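Local coordinates for protein alpha-1,6-mannanase (Bacteroides thetaiotaomicron, PDB 4V1S) that probably hydrolyses alpha-1,6-mannosidic linkages in mannan, as a glycoside hydrolase family 76 member from a gut bacterium, at residues E52-I57 with Y89-G94; A227-N232 with E284-Q289; D325-D330 with A388-I393. One frame throughout, in Å; residues are numbered along the deposited sequence.

Contact 1 (E52-I57 with Y89-G94); sequences ETLSVI and YTYTEG
Leu54 reaches from helix 46-61 toward Thr90 and Tyr91 on helix 81-97, and its isobutyl group makes the whole contact. CB points at the other helix but stays well short of it, with Leu54 CB 5.7 Å from Tyr91 CE1. One atom further out, Leu54 CG lies 4.7 Å from Thr90 CG2. The fork beyond it does the touching, and both methyls reach the same two partners. CD1 continues the chain outward, anti to CA (chi2 169°), which puts Leu54 CD1 4.2 Å from the methyl Thr90 CG2. Leu54 CD1 is also 4.3 Å from Tyr91 CE1, meeting that ring obliquely. On the other branch, Leu54 CD2 is 4.4 Å from Thr90 CG2 and 4.3 Å from Tyr91 CE1. Within its own helix, Leu54 CD2 rests against Ile57 CD1 at 4.3 Å.

With OG1 hydrogen-bonded to Phe86 O one turn earlier, Thr90 CG2 stands anti to the backbone N (OG1 chi1 -58°) and faces Leu54. The two segments run roughly antiparallel, with Leu54 CA and Thr90 CA 9.5 Å apart. Trp102 of helix 99-114 touches both Leu54 and Tyr91, and Tyr69 from a loop lies on both Ile57 and Tyr91, so the Leu54-Tyr91 contact is closed in by Trp102 and Tyr69, in a mainly helical fold.

No hydrogen bond or charge pair crosses between the segments. Methyls and a ring carbon meet here by dispersion and by exclusion of water, forces that ask for fit and burial but, unlike a hydrogen bond, impose no strict direction.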
ATOM      1  N   GLU A  52       2.701 -16.268  12.644  1.00 18.40           N
ATOM      2  CA  GLU A  52       1.418 -16.826  13.018  1.00 16.86           C
ATOM      3  C   GLU A  52       0.322 -16.465  12.019  1.00 17.88           C
ATOM      4  O   GLU A  52      -0.486 -17.317  11.614  1.00 16.75           O
ATOM      5  CB  GLU A  52       1.059 -16.395  14.430  1.00 17.31           C
ATOM      6  CG  GLU A  52       1.873 -17.112  15.495  1.00 19.05           C
ATOM      7  CD  GLU A  52       1.626 -16.590  16.912  1.00 21.87           C
ATOM      8  OE1 GLU A  52       1.065 -15.485  17.066  1.00 24.21           O
ATOM      9  OE2 GLU A  52       2.005 -17.281  17.890  1.00 24.37           O
ATOM     10  N   THR A  53       0.274 -15.188  11.669  1.00 16.88           N
ATOM     11  CA  THR A  53      -0.731 -14.678  10.774  1.00 14.74           C
ATOM     12  C   THR A  53      -0.602 -15.338   9.390  1.00 13.94           C
ATOM     13  O   THR A  53      -1.582 -15.774   8.809  1.00 16.14           O
ATOM     14  CB  THR A  53      -0.627 -13.177  10.648  1.00 12.27           C
ATOM     15  OG1 THR A  53      -0.547 -12.579  11.950  1.00 15.87           O
ATOM     16  CG2 THR A  53      -1.796 -12.633   9.904  1.00 13.39           C
ATOM     17  N   LEU A  54       0.619 -15.405   8.903  1.00 13.04           N
ATOM     18  CA  LEU A  54       0.887 -16.049   7.603  1.00 15.43           C
ATOM     19  C   LEU A  54       0.473 -17.503   7.583  1.00 15.66           C
ATOM     20  O   LEU A  54       0.012 -18.024   6.550  1.00 16.05           O
ATOM     21  CB  LEU A  54       2.358 -15.871   7.188  1.00 15.49           C
ATOM     22  CG  LEU A  54       2.828 -14.429   6.912  1.00 16.91           C
ATOM     23  CD1 LEU A  54       4.363 -14.376   6.786  1.00 16.84           C
ATOM     24  CD2 LEU A  54       2.188 -13.838   5.657  1.00 14.01           C
ATOM     25  N   SER A  55       0.657 -18.172   8.710  1.00 15.12           N
ATOM     26  CA  SER A  55       0.290 -19.573   8.805  0.50 15.67           C
ATOM     27  C   SER A  55      -1.222 -19.726   8.646  1.00 14.82           C
ATOM     28  O   SER A  55      -1.706 -20.632   7.955  1.00 17.18           O
ATOM     29  CB  SER A  55       0.756 -20.161  10.137  0.50 16.47           C
ATOM     30  OG  SER A  55       0.379 -21.503  10.232  0.50 17.65           O
ATOM     31  N   VAL A  56      -1.974 -18.825   9.265  1.00 14.93           N
ATOM     32  CA  VAL A  56      -3.438 -18.902   9.155  1.00 15.18           C
ATOM     33  C   VAL A  56      -3.930 -18.530   7.770  1.00 15.07           C
ATOM     34  O   VAL A  56      -4.794 -19.193   7.208  1.00 16.33           O
ATOM     35  CB  VAL A  56      -4.137 -18.083  10.238  1.00 15.71           C
ATOM     36  CG1 VAL A  56      -5.650 -18.172  10.115  1.00 19.52           C
ATOM     37  CG2 VAL A  56      -3.767 -18.665  11.616  1.00 20.26           C
ATOM     38  N   ILE A  57      -3.356 -17.484   7.205  1.00 12.38           N
ATOM     39  CA  ILE A  57      -3.645 -17.127   5.798  1.00 11.40           C
ATOM     40  C   ILE A  57      -3.399 -18.306   4.861  1.00 13.53           C
ATOM     41  O   ILE A  57      -4.212 -18.583   3.992  1.00 16.71           O
ATOM     42  CB  ILE A  57      -2.799 -15.932   5.333  1.00 11.85           C
ATOM     43  CG1 ILE A  57      -3.178 -14.659   6.092  1.00 13.82           C
ATOM     44  CG2 ILE A  57      -2.939 -15.672   3.841  1.00 13.65           C
ATOM     45  CD1 ILE A  57      -2.074 -13.620   6.092  1.00 13.51           C
ATOM     46  N   TYR A  89       4.649  -7.070   0.101  1.00 11.36           N
ATOM     47  CA  TYR A  89       5.204  -6.105   1.070  1.00 13.38           C
ATOM     48  C   TYR A  89       5.771  -6.819   2.322  1.00 12.51           C
ATOM     49  O   TYR A  89       6.803  -6.438   2.870  1.00 12.29           O
ATOM     50  CB  TYR A  89       4.123  -5.146   1.535  1.00 11.32           C
ATOM     51  CG  TYR A  89       3.578  -4.154   0.541  1.00 10.72           C
ATOM     52  CD1 TYR A  89       4.134  -3.973  -0.727  1.00 10.67           C
ATOM     53  CD2 TYR A  89       2.473  -3.357   0.897  1.00 11.77           C
ATOM     54  CE1 TYR A  89       3.557  -3.057  -1.625  1.00  8.38           C
ATOM     55  CE2 TYR A  89       1.940  -2.413   0.041  1.00  9.37           C
ATOM     56  CZ  TYR A  89       2.494  -2.234  -1.229  1.00 10.10           C
ATOM     57  OH  TYR A  89       1.965  -1.244  -2.074  1.00 10.22           O
ATOM     58  N   THR A  90       5.073  -7.861   2.759  1.00 12.19           N
ATOM     59  CA  THR A  90       5.458  -8.589   3.965  1.00 11.71           C
ATOM     60  C   THR A  90       6.767  -9.324   3.764  1.00 12.34           C
ATOM     61  O   THR A  90       7.710  -9.196   4.558  1.00 13.90           O
ATOM     62  CB  THR A  90       4.372  -9.585   4.385  1.00 11.05           C
ATOM     63  OG1 THR A  90       3.174  -8.859   4.602  1.00 12.46           O
ATOM     64  CG2 THR A  90       4.767 -10.312   5.625  1.00 12.14           C
ATOM     65  N   TYR A  91       6.850 -10.071   2.667  1.00 12.28           N
ATOM     66  CA  TYR A  91       8.073 -10.850   2.411  1.00 12.37           C
ATOM     67  C   TYR A  91       9.264  -9.929   2.153  1.00 12.44           C
ATOM     68  O   TYR A  91      10.396 -10.191   2.590  1.00 14.25           O
ATOM     69  CB  TYR A  91       7.877 -11.824   1.249  1.00 12.61           C
ATOM     70  CG  TYR A  91       6.690 -12.755   1.365  1.00 12.47           C
ATOM     71  CD1 TYR A  91       6.375 -13.394   2.548  1.00 15.56           C
ATOM     72  CD2 TYR A  91       5.905 -13.041   0.249  1.00 14.55           C
ATOM     73  CE1 TYR A  91       5.259 -14.221   2.624  1.00 11.81           C
ATOM     74  CE2 TYR A  91       4.833 -13.910   0.308  1.00 15.32           C
ATOM     75  CZ  TYR A  91       4.530 -14.539   1.479  1.00 14.99           C
ATOM     76  OH  TYR A  91       3.405 -15.384   1.505  1.00 18.52           O
ATOM     77  N   THR A  92       9.018  -8.847   1.444  1.00 13.94           N
ATOM     78  CA  THR A  92      10.051  -7.850   1.232  1.00 13.80           C
ATOM     79  C   THR A  92      10.594  -7.284   2.543  1.00 13.38           C
ATOM     80  O   THR A  92      11.804  -7.250   2.753  1.00 13.95           O
ATOM     81  CB  THR A  92       9.531  -6.739   0.349  1.00 13.05           C
ATOM     82  OG1 THR A  92       9.167  -7.286  -0.929  1.00 13.39           O
ATOM     83  CG2 THR A  92      10.592  -5.631   0.198  1.00 15.49           C
ATOM     84  N   GLU A  93       9.698  -6.881   3.447  1.00 13.39           N
ATOM     85  CA  GLU A  93      10.148  -6.405   4.751  1.00 13.08           C
ATOM     86  C   GLU A  93      10.868  -7.508   5.530  1.00 12.75           C
ATOM     87  O   GLU A  93      11.834  -7.237   6.252  1.00 15.66           O
ATOM     88  CB  GLU A  93       8.990  -5.843   5.552  1.00 13.16           C
ATOM     89  CG  GLU A  93       9.359  -5.082   6.813  1.00 16.27           C
ATOM     90  CD  GLU A  93       9.964  -3.691   6.589  1.00 19.11           C
ATOM     91  OE1 GLU A  93      10.434  -3.386   5.480  1.00 23.94           O
ATOM     92  OE2 GLU A  93       9.988  -2.880   7.557  1.00 23.48           O
ATOM     93  N   GLY A  94      10.410  -8.746   5.365  1.00 14.37           N
ATOM     94  CA  GLY A  94      11.072  -9.904   5.967  1.00 14.53           C
ATOM     95  C   GLY A  94      12.559  -9.994   5.665  1.00 16.57           C
ATOM     96  O   GLY A  94      13.340 -10.407   6.528  1.00 18.52           O
TER

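Contact 2 (A227-N232 with E284-Q289); sequences AAIRIN and EKYLSQ
Tyr286 and Asn232 touch at a ring edge and share one water, which makes the polar part of this contact. The water accepts a hydrogen bond from Asn232 ND2 at 2.9 Å and donates one to the backbone Ile229 O at 3.3 Å. Its third partner is Tyr286 OH, 2.9 Å away, so a single molecule ties a side-chain amide, a helix carbonyl and a phenol together across the gap. The Asn232 amide is held from its other end as well, since OD1 accepts from Trp274 NE1. Oxygen and nitrogen each have a suitable mate, which supports the amide orientation modelled.

Direct van der Waals contact comes next. Asn232 ND2 lies at the edge of the Tyr286 ring, near its plane and 3.8 Å from CE1, with the amide turned 50° from the ring. Asn232 stands with CG anti to the backbone N (chi1 -175°), which carries ND2 to the ring edge; the two side chains slide past each other in opposite directions.

The helices joined are 222-239 and 284-301, both within the family 76 region, whose members fold as an (alpha/alpha)6 barrel. Helix 264-281 helps to bridge them: its Met270 touches Asn232, while Met277 and Thr281 touch Tyr286.

Ile229 adds a carbon-to-hydroxyl packing contact. It crosses the tyrosine at about a right angle, its CG1 3.9 Å from Tyr286 OH, so this residue meets the phenol with its side chain and the water with its carbonyl. Within its own helix, Lys285 lays its aliphatic chain over one face of the Tyr286 ring, CE standing 3.5 Å above the plane toward the rim.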
ATOM      1  N   ALA A 227       7.742  13.756 -13.068  1.00 18.00           N
ATOM      2  CA  ALA A 227       6.411  13.174 -13.088  1.00 15.91           C
ATOM      3  C   ALA A 227       5.734  13.328 -11.721  1.00 13.50           C
ATOM      4  O   ALA A 227       4.586  13.726 -11.662  1.00 15.46           O
ATOM      5  CB  ALA A 227       6.460  11.719 -13.515  1.00 17.38           C
ATOM      6  N   ALA A 228       6.451  13.023 -10.636  1.00 14.78           N
ATOM      7  CA  ALA A 228       5.891  13.156  -9.302  1.00 14.90           C
ATOM      8  C   ALA A 228       5.430  14.596  -9.045  1.00 14.25           C
ATOM      9  O   ALA A 228       4.335  14.836  -8.513  1.00 14.88           O
ATOM     10  CB  ALA A 228       6.886  12.715  -8.243  1.00 16.10           C
ATOM     11  N   ILE A 229       6.246  15.558  -9.447  1.00 16.67           N
ATOM     12  CA  ILE A 229       5.932  16.983  -9.238  1.00 16.42           C
ATOM     13  C   ILE A 229       4.703  17.393 -10.030  1.00 15.24           C
ATOM     14  O   ILE A 229       3.809  18.060  -9.512  1.00 16.31           O
ATOM     15  CB  ILE A 229       7.150  17.866  -9.591  1.00 18.43           C
ATOM     16  CG1 ILE A 229       8.264  17.651  -8.551  1.00 20.09           C
ATOM     17  CG2 ILE A 229       6.768  19.339  -9.650  1.00 21.49           C
ATOM     18  CD1 ILE A 229       9.610  18.247  -8.947  1.00 21.55           C
ATOM     19  N   ARG A 230       4.657  16.976 -11.292  1.00 15.55           N
ATOM     20  CA  ARG A 230       3.552  17.294 -12.163  1.00 16.22           C
ATOM     21  C   ARG A 230       2.234  16.713 -11.635  1.00 15.93           C
ATOM     22  O   ARG A 230       1.218  17.411 -11.556  1.00 16.89           O
ATOM     23  CB  ARG A 230       3.857  16.779 -13.579  1.00 18.32           C
ATOM     24  CG  ARG A 230       2.778  17.036 -14.593  1.00 19.86           C
ATOM     25  CD  ARG A 230       3.159  16.492 -15.968  1.00 20.33           C
ATOM     26  NE  ARG A 230       3.303  15.034 -15.956  1.00 18.78           N
ATOM     27  CZ  ARG A 230       4.428  14.336 -16.106  1.00 18.72           C
ATOM     28  NH1 ARG A 230       5.605  14.925 -16.313  1.00 21.00           N
ATOM     29  NH2 ARG A 230       4.372  13.003 -16.063  1.00 21.31           N
ATOM     30  N   ILE A 231       2.250  15.417 -11.311  1.00 13.49           N
ATOM     31  CA  ILE A 231       1.064  14.764 -10.788  1.00 13.11           C
ATOM     32  C   ILE A 231       0.671  15.374  -9.436  1.00 13.13           C
ATOM     33  O   ILE A 231      -0.507  15.611  -9.172  1.00 13.41           O
ATOM     34  CB  ILE A 231       1.297  13.249 -10.668  1.00 13.62           C
ATOM     35  CG1 ILE A 231       1.465  12.634 -12.075  1.00 15.16           C
ATOM     36  CG2 ILE A 231       0.162  12.595  -9.895  1.00 12.77           C
ATOM     37  CD1 ILE A 231       2.122  11.269 -12.047  1.00 15.58           C
ATOM     38  N   ASN A 232       1.648  15.646  -8.583  1.00 13.90           N
ATOM     39  CA  ASN A 232       1.359  16.291  -7.304  1.00 14.00           C
ATOM     40  C   ASN A 232       0.687  17.649  -7.457  1.00 15.23           C
ATOM     41  O   ASN A 232      -0.310  17.933  -6.797  1.00 15.79           O
ATOM     42  CB  ASN A 232       2.600  16.473  -6.467  1.00 16.20           C
ATOM     43  CG  ASN A 232       2.268  17.022  -5.094  1.00 17.01           C
ATOM     44  OD1 ASN A 232       1.443  16.449  -4.375  1.00 16.87           O
ATOM     45  ND2 ASN A 232       2.868  18.153  -4.741  1.00 17.98           N
ATOM     46  N   GLU A 284      10.982  22.720   1.787  1.00 33.08           N
ATOM     47  CA  GLU A 284      10.266  22.531   3.043  1.00 28.53           C
ATOM     48  C   GLU A 284       8.745  22.474   2.878  1.00 24.30           C
ATOM     49  O   GLU A 284       8.061  21.955   3.740  1.00 23.91           O
ATOM     50  CB  GLU A 284      10.630  23.657   4.027  1.00 32.25           C
ATOM     51  CG  GLU A 284      12.072  23.636   4.503  1.00 38.44           C
ATOM     52  CD  GLU A 284      12.386  22.497   5.461  1.00 40.99           C
ATOM     53  OE1 GLU A 284      11.489  22.076   6.226  1.00 39.34           O
ATOM     54  OE2 GLU A 284      13.545  22.025   5.453  1.00 44.14           O
ATOM     55  N   LYS A 285       8.212  23.009   1.785  1.00 21.32           N
ATOM     56  CA  LYS A 285       6.768  22.916   1.551  1.00 23.83           C
ATOM     57  C   LYS A 285       6.267  21.479   1.581  1.00 19.52           C
ATOM     58  O   LYS A 285       5.150  21.229   2.009  1.00 20.67           O
ATOM     59  CB  LYS A 285       6.366  23.550   0.222  1.00 24.95           C
ATOM     60  CG  LYS A 285       6.615  22.690  -1.019  1.00 33.05           C
ATOM     61  CD  LYS A 285       6.356  23.493  -2.283  1.00 35.91           C
ATOM     62  CE  LYS A 285       6.445  22.625  -3.526  1.00 37.74           C
ATOM     63  NZ  LYS A 285       5.870  23.348  -4.688  1.00 39.31           N
ATOM     64  N   TYR A 286       7.076  20.542   1.105  1.00 20.11           N
ATOM     65  CA  TYR A 286       6.658  19.144   1.081  1.00 18.78           C
ATOM     66  C   TYR A 286       6.579  18.568   2.504  1.00 19.18           C
ATOM     67  O   TYR A 286       5.652  17.806   2.827  1.00 17.83           O
ATOM     68  CB  TYR A 286       7.608  18.316   0.216  1.00 19.61           C
ATOM     69  CG  TYR A 286       7.546  18.648  -1.259  1.00 19.58           C
ATOM     70  CD1 TYR A 286       6.389  18.417  -1.986  1.00 19.74           C
ATOM     71  CD2 TYR A 286       8.653  19.177  -1.931  1.00 21.04           C
ATOM     72  CE1 TYR A 286       6.308  18.706  -3.337  1.00 17.83           C
ATOM     73  CE2 TYR A 286       8.598  19.476  -3.295  1.00 22.27           C
ATOM     74  CZ  TYR A 286       7.426  19.251  -3.995  1.00 17.97           C
ATOM     75  OH  TYR A 286       7.339  19.541  -5.323  1.00 22.77           O
ATOM     76  N   LEU A 287       7.544  18.912   3.350  1.00 19.90           N
ATOM     77  CA  LEU A 287       7.524  18.462   4.735  1.00 20.68           C
ATOM     78  C   LEU A 287       6.358  19.091   5.482  1.00 19.27           C
ATOM     79  O   LEU A 287       5.669  18.403   6.237  1.00 18.78           O
ATOM     80  CB  LEU A 287       8.840  18.768   5.445  1.00 21.47           C
ATOM     81  CG  LEU A 287       8.986  18.283   6.892  1.00 22.52           C
ATOM     82  CD1 LEU A 287       8.890  16.762   7.005  1.00 23.93           C
ATOM     83  CD2 LEU A 287      10.311  18.767   7.462  1.00 25.14           C
ATOM     84  N   SER A 288       6.134  20.394   5.282  1.00 19.25           N
ATOM     85  CA  SER A 288       5.024  21.070   5.941  1.00 18.95           C
ATOM     86  C   SER A 288       3.680  20.439   5.547  1.00 18.52           C
ATOM     87  O   SER A 288       2.828  20.220   6.407  1.00 20.33           O
ATOM     88  CB  SER A 288       5.015  22.580   5.623  1.00 24.46           C
ATOM     89  OG  SER A 288       6.194  23.178   6.132  1.00 34.30           O
ATOM     90  N   GLN A 289       3.506  20.136   4.259  1.00 18.02           N
ATOM     91  CA  GLN A 289       2.287  19.525   3.779  1.00 16.97           C
ATOM     92  C   GLN A 289       2.095  18.131   4.381  1.00 14.83           C
ATOM     93  O   GLN A 289       0.996  17.788   4.851  1.00 15.13           O
ATOM     94  CB  GLN A 289       2.284  19.461   2.257  1.00 16.93           C
ATOM     95  CG  GLN A 289       0.990  18.916   1.689  1.00 15.09           C
ATOM     96  CD  GLN A 289      -0.193  19.810   1.983  1.00 17.32           C
ATOM     97  OE1 GLN A 289      -0.275  20.947   1.487  1.00 19.62           O
ATOM     98  NE2 GLN A 289      -1.118  19.319   2.804  1.00 16.51           N
TER
HETATM   99  O   HOH W   1       4.715  19.269  -6.609  1.00 25.03           O

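Contact 3 (D325-D330 with A388-I393); sequences DMYDTD and ANYKRI
Tyr390 points its phenol across to helix 313-330 and meets Asp328 and Tyr327 with its edge. Asp328 crosses it at about a right angle, yet the flat groups are nearly aligned: carboxylate and ring planes differ by 23°. Tyr390 OH donates to Asp328 OD1 at 2.8 Å, arriving on the syn side and 19° out of the carboxylate plane. Asp328 OD2 is close as well, 3.0 Å from the same Tyr390 OH.

The two tyrosines slide past each other in opposite directions. Tyr327 CD2 comes to the rim of the Tyr390 ring, 3.8 Å from CE2, while CE2 lies obliquely to the Tyr327 ring. With CG anti to the backbone N (chi1 171°), Tyr327 lays its ring beside its neighbour. Ile393 CD1 stands 4.0 Å above one face of Tyr390. Phe324 also stacks with this ring.

A phenylalanine at Tyr390 would probably keep the ring contacts but leave the Asp328 carboxylate without its phenol donor.

Leu336 of helix 334-350 touches both tyrosines. Two helices running broadly the same way, as here, fit the (alpha/alpha)6 barrel of family 76.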
ATOM      1  N   ASP A 325       7.747   6.356   8.257  1.00 13.92           N
ATOM      2  CA  ASP A 325       8.502   7.269   7.420  1.00 15.10           C
ATOM      3  C   ASP A 325       8.881   8.527   8.188  1.00 15.63           C
ATOM      4  O   ASP A 325       9.980   9.054   7.999  1.00 19.16           O
ATOM      5  CB  ASP A 325       7.731   7.717   6.185  1.00 16.31           C
ATOM      6  CG  ASP A 325       7.599   6.652   5.133  1.00 18.01           C
ATOM      7  OD1 ASP A 325       8.232   5.553   5.200  1.00 17.75           O
ATOM      8  OD2 ASP A 325       6.807   6.913   4.211  1.00 21.76           O
ATOM      9  N   MET A 326       7.988   9.017   9.049  1.00 16.17           N
ATOM     10  CA  MET A 326       8.301  10.183   9.870  0.50 18.01           C
ATOM     11  C   MET A 326       9.478   9.899  10.805  1.00 18.18           C
ATOM     12  O   MET A 326      10.341  10.740  10.972  1.00 22.14           O
ATOM     13  CB  MET A 326       7.092  10.668  10.677  0.50 17.29           C
ATOM     14  CG  MET A 326       6.121  11.496   9.871  0.50 20.22           C
ATOM     15  SD  MET A 326       6.873  13.002   9.189  0.50 22.72           S
ATOM     16  CE  MET A 326       5.418  13.835   8.571  0.50 21.24           C
ATOM     17  N   TYR A 327       9.526   8.697  11.370  1.00 17.53           N
ATOM     18  CA  TYR A 327      10.622   8.325  12.250  1.00 20.06           C
ATOM     19  C   TYR A 327      11.897   8.300  11.429  1.00 18.49           C
ATOM     20  O   TYR A 327      12.915   8.817  11.867  1.00 20.96           O
ATOM     21  CB  TYR A 327      10.392   6.978  12.957  1.00 17.71           C
ATOM     22  CG  TYR A 327      11.619   6.523  13.686  1.00 21.64           C
ATOM     23  CD1 TYR A 327      11.942   7.058  14.924  1.00 22.01           C
ATOM     24  CD2 TYR A 327      12.548   5.638  13.075  1.00 27.52           C
ATOM     25  CE1 TYR A 327      13.096   6.669  15.580  1.00 27.05           C
ATOM     26  CE2 TYR A 327      13.722   5.254  13.722  1.00 25.20           C
ATOM     27  CZ  TYR A 327      13.986   5.781  14.977  1.00 27.99           C
ATOM     28  OH  TYR A 327      15.127   5.432  15.656  1.00 34.82           O
ATOM     29  N   ASP A 328      11.853   7.710  10.230  1.00 18.85           N
ATOM     30  CA  ASP A 328      13.019   7.738   9.326  1.00 21.60           C
ATOM     31  C   ASP A 328      13.493   9.184   9.032  1.00 21.45           C
ATOM     32  O   ASP A 328      14.697   9.443   8.845  1.00 26.10           O
ATOM     33  CB  ASP A 328      12.693   7.071   7.979  1.00 20.42           C
ATOM     34  CG  ASP A 328      12.402   5.600   8.095  1.00 20.90           C
ATOM     35  OD1 ASP A 328      12.747   4.988   9.125  1.00 25.52           O
ATOM     36  OD2 ASP A 328      11.811   5.050   7.119  1.00 22.34           O
ATOM     37  N   THR A 329      12.545  10.115   8.995  1.00 22.37           N
ATOM     38  CA  THR A 329      12.804  11.513   8.672  1.00 22.10           C
ATOM     39  C   THR A 329      13.423  12.306   9.830  1.00 21.41           C
ATOM     40  O   THR A 329      14.412  13.006   9.622  1.00 27.87           O
ATOM     41  CB  THR A 329      11.508  12.207   8.187  1.00 22.21           C
ATOM     42  OG1 THR A 329      11.016  11.519   7.029  1.00 23.89           O
ATOM     43  CG2 THR A 329      11.736  13.677   7.823  1.00 25.63           C
ATOM     44  N   ASP A 330      12.827  12.207  11.023  1.00 25.29           N
ATOM     45  CA  ASP A 330      13.219  13.055  12.143  1.00 27.08           C
ATOM     46  C   ASP A 330      13.756  12.329  13.388  1.00 23.92           C
ATOM     47  O   ASP A 330      14.240  12.983  14.326  1.00 29.32           O
ATOM     48  CB  ASP A 330      12.100  14.041  12.496  1.00 25.90           C
ATOM     49  CG  ASP A 330      10.890  13.394  13.142  1.00 25.86           C
ATOM     50  OD1 ASP A 330      10.954  12.225  13.576  1.00 26.28           O
ATOM     51  OD2 ASP A 330       9.858  14.094  13.226  1.00 28.29           O
ATOM     52  N   ALA A 388       8.255  -5.611  13.583  1.00 17.06           N
ATOM     53  CA  ALA A 388       9.419  -6.435  13.899  1.00 16.16           C
ATOM     54  C   ALA A 388      10.715  -5.761  13.453  1.00 16.78           C
ATOM     55  O   ALA A 388      11.719  -5.777  14.163  1.00 19.48           O
ATOM     56  CB  ALA A 388       9.266  -7.807  13.252  1.00 16.73           C
ATOM     57  N   ASN A 389      10.681  -5.144  12.279  1.00 17.92           N
ATOM     58  CA  ASN A 389      11.855  -4.474  11.738  1.00 18.96           C
ATOM     59  C   ASN A 389      12.228  -3.270  12.599  1.00 16.17           C
ATOM     60  O   ASN A 389      13.378  -3.081  12.927  1.00 23.81           O
ATOM     61  CB  ASN A 389      11.598  -4.075  10.280  1.00 20.26           C
ATOM     62  CG  ASN A 389      12.837  -3.605   9.579  1.00 23.69           C
ATOM     63  OD1 ASN A 389      13.947  -4.045   9.888  1.00 30.13           O
ATOM     64  ND2 ASN A 389      12.669  -2.708   8.631  1.00 26.30           N
ATOM     65  N   TYR A 390      11.243  -2.451  12.970  1.00 17.86           N
ATOM     66  CA  TYR A 390      11.532  -1.271  13.787  1.00 18.05           C
ATOM     67  C   TYR A 390      11.935  -1.620  15.229  1.00 20.67           C
ATOM     68  O   TYR A 390      12.736  -0.911  15.826  1.00 25.36           O
ATOM     69  CB  TYR A 390      10.415  -0.229  13.698  1.00 17.37           C
ATOM     70  CG  TYR A 390      10.558   0.565  12.443  1.00 17.80           C
ATOM     71  CD1 TYR A 390      10.002   0.116  11.246  1.00 20.34           C
ATOM     72  CD2 TYR A 390      11.302   1.736  12.435  1.00 18.85           C
ATOM     73  CE1 TYR A 390      10.165   0.808  10.085  1.00 19.93           C
ATOM     74  CE2 TYR A 390      11.479   2.459  11.281  1.00 18.76           C
ATOM     75  CZ  TYR A 390      10.931   1.998  10.100  1.00 18.34           C
ATOM     76  OH  TYR A 390      11.113   2.739   8.959  1.00 22.74           O
ATOM     77  N   LYS A 391      11.415  -2.725  15.757  1.00 18.70           N
ATOM     78  CA  LYS A 391      11.851  -3.209  17.071  1.00 21.45           C
ATOM     79  C   LYS A 391      13.350  -3.571  16.988  1.00 22.46           C
ATOM     80  O   LYS A 391      14.127  -3.223  17.865  1.00 29.78           O
ATOM     81  CB  LYS A 391      11.011  -4.410  17.498  1.00 21.17           C
ATOM     82  CG  LYS A 391      11.401  -4.990  18.847  1.00 26.45           C
ATOM     83  CD  LYS A 391      10.518  -6.156  19.288  1.00 27.15           C
ATOM     84  CE  LYS A 391      10.989  -6.701  20.633  1.00 30.86           C
ATOM     85  NZ  LYS A 391      10.125  -7.801  21.141  1.00 37.54           N
ATOM     86  N   ARG A 392      13.728  -4.246  15.894  1.00 24.95           N
ATOM     87  CA  ARG A 392      15.133  -4.636  15.643  1.00 28.80           C
ATOM     88  C   ARG A 392      16.041  -3.402  15.504  1.00 30.25           C
ATOM     89  O   ARG A 392      17.099  -3.337  16.111  1.00 33.95           O
ATOM     90  CB  ARG A 392      15.207  -5.531  14.384  1.00 33.12           C
ATOM     91  CG  ARG A 392      16.591  -5.701  13.748  1.00 38.28           C
ATOM     92  CD  ARG A 392      16.500  -6.252  12.320  1.00 39.32           C
ATOM     93  NE  ARG A 392      16.119  -5.259  11.296  1.00 33.15           N
ATOM     94  CZ  ARG A 392      16.929  -4.297  10.822  1.00 44.05           C
ATOM     95  NH1 ARG A 392      18.170  -4.147  11.297  1.00 51.23           N
ATOM     96  NH2 ARG A 392      16.489  -3.454   9.876  1.00 40.66           N
ATOM     97  N   ILE A 393      15.600  -2.439  14.701  1.00 28.76           N
ATOM     98  CA  ILE A 393      16.271  -1.154  14.524  1.00 29.28           C
ATOM     99  C   ILE A 393      16.501  -0.441  15.871  1.00 36.81           C
ATOM    100  O   ILE A 393      17.581   0.087  16.124  1.00 39.43           O
ATOM    101  CB  ILE A 393      15.454  -0.250  13.555  1.00 32.00           C
ATOM    102  CG1 ILE A 393      15.555  -0.794  12.120  1.00 35.05           C
ATOM    103  CG2 ILE A 393      15.921   1.203  13.624  1.00 38.38           C
ATOM    104  CD1 ILE A 393      14.614  -0.159  11.110  1.00 37.11           C
TER

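How the contacts relate
Contact 3 lies between the other two in space and touches both. Toward contact 1, centres 19 Å apart, Glu93 OE2 and Asn389 ND2 are 2.9 Å apart, a probable hydrogen bond; Arg386 adds a salt bridge to the same Glu93 oxygen, and Asn389 OD1 takes two N-H groups of Arg392. Toward contact 2, centres 23 Å apart, the link is apolar: Leu287 CD1 packs 4.3 Å from Thr329 CG2, between helices consecutive in the chain. Contacts 1 and 2 do not meet; their centres are 32 Å apart, on opposite sides of the chain's centre. All three join helices of the scaffold, and none can be assigned to the active site from its geometry.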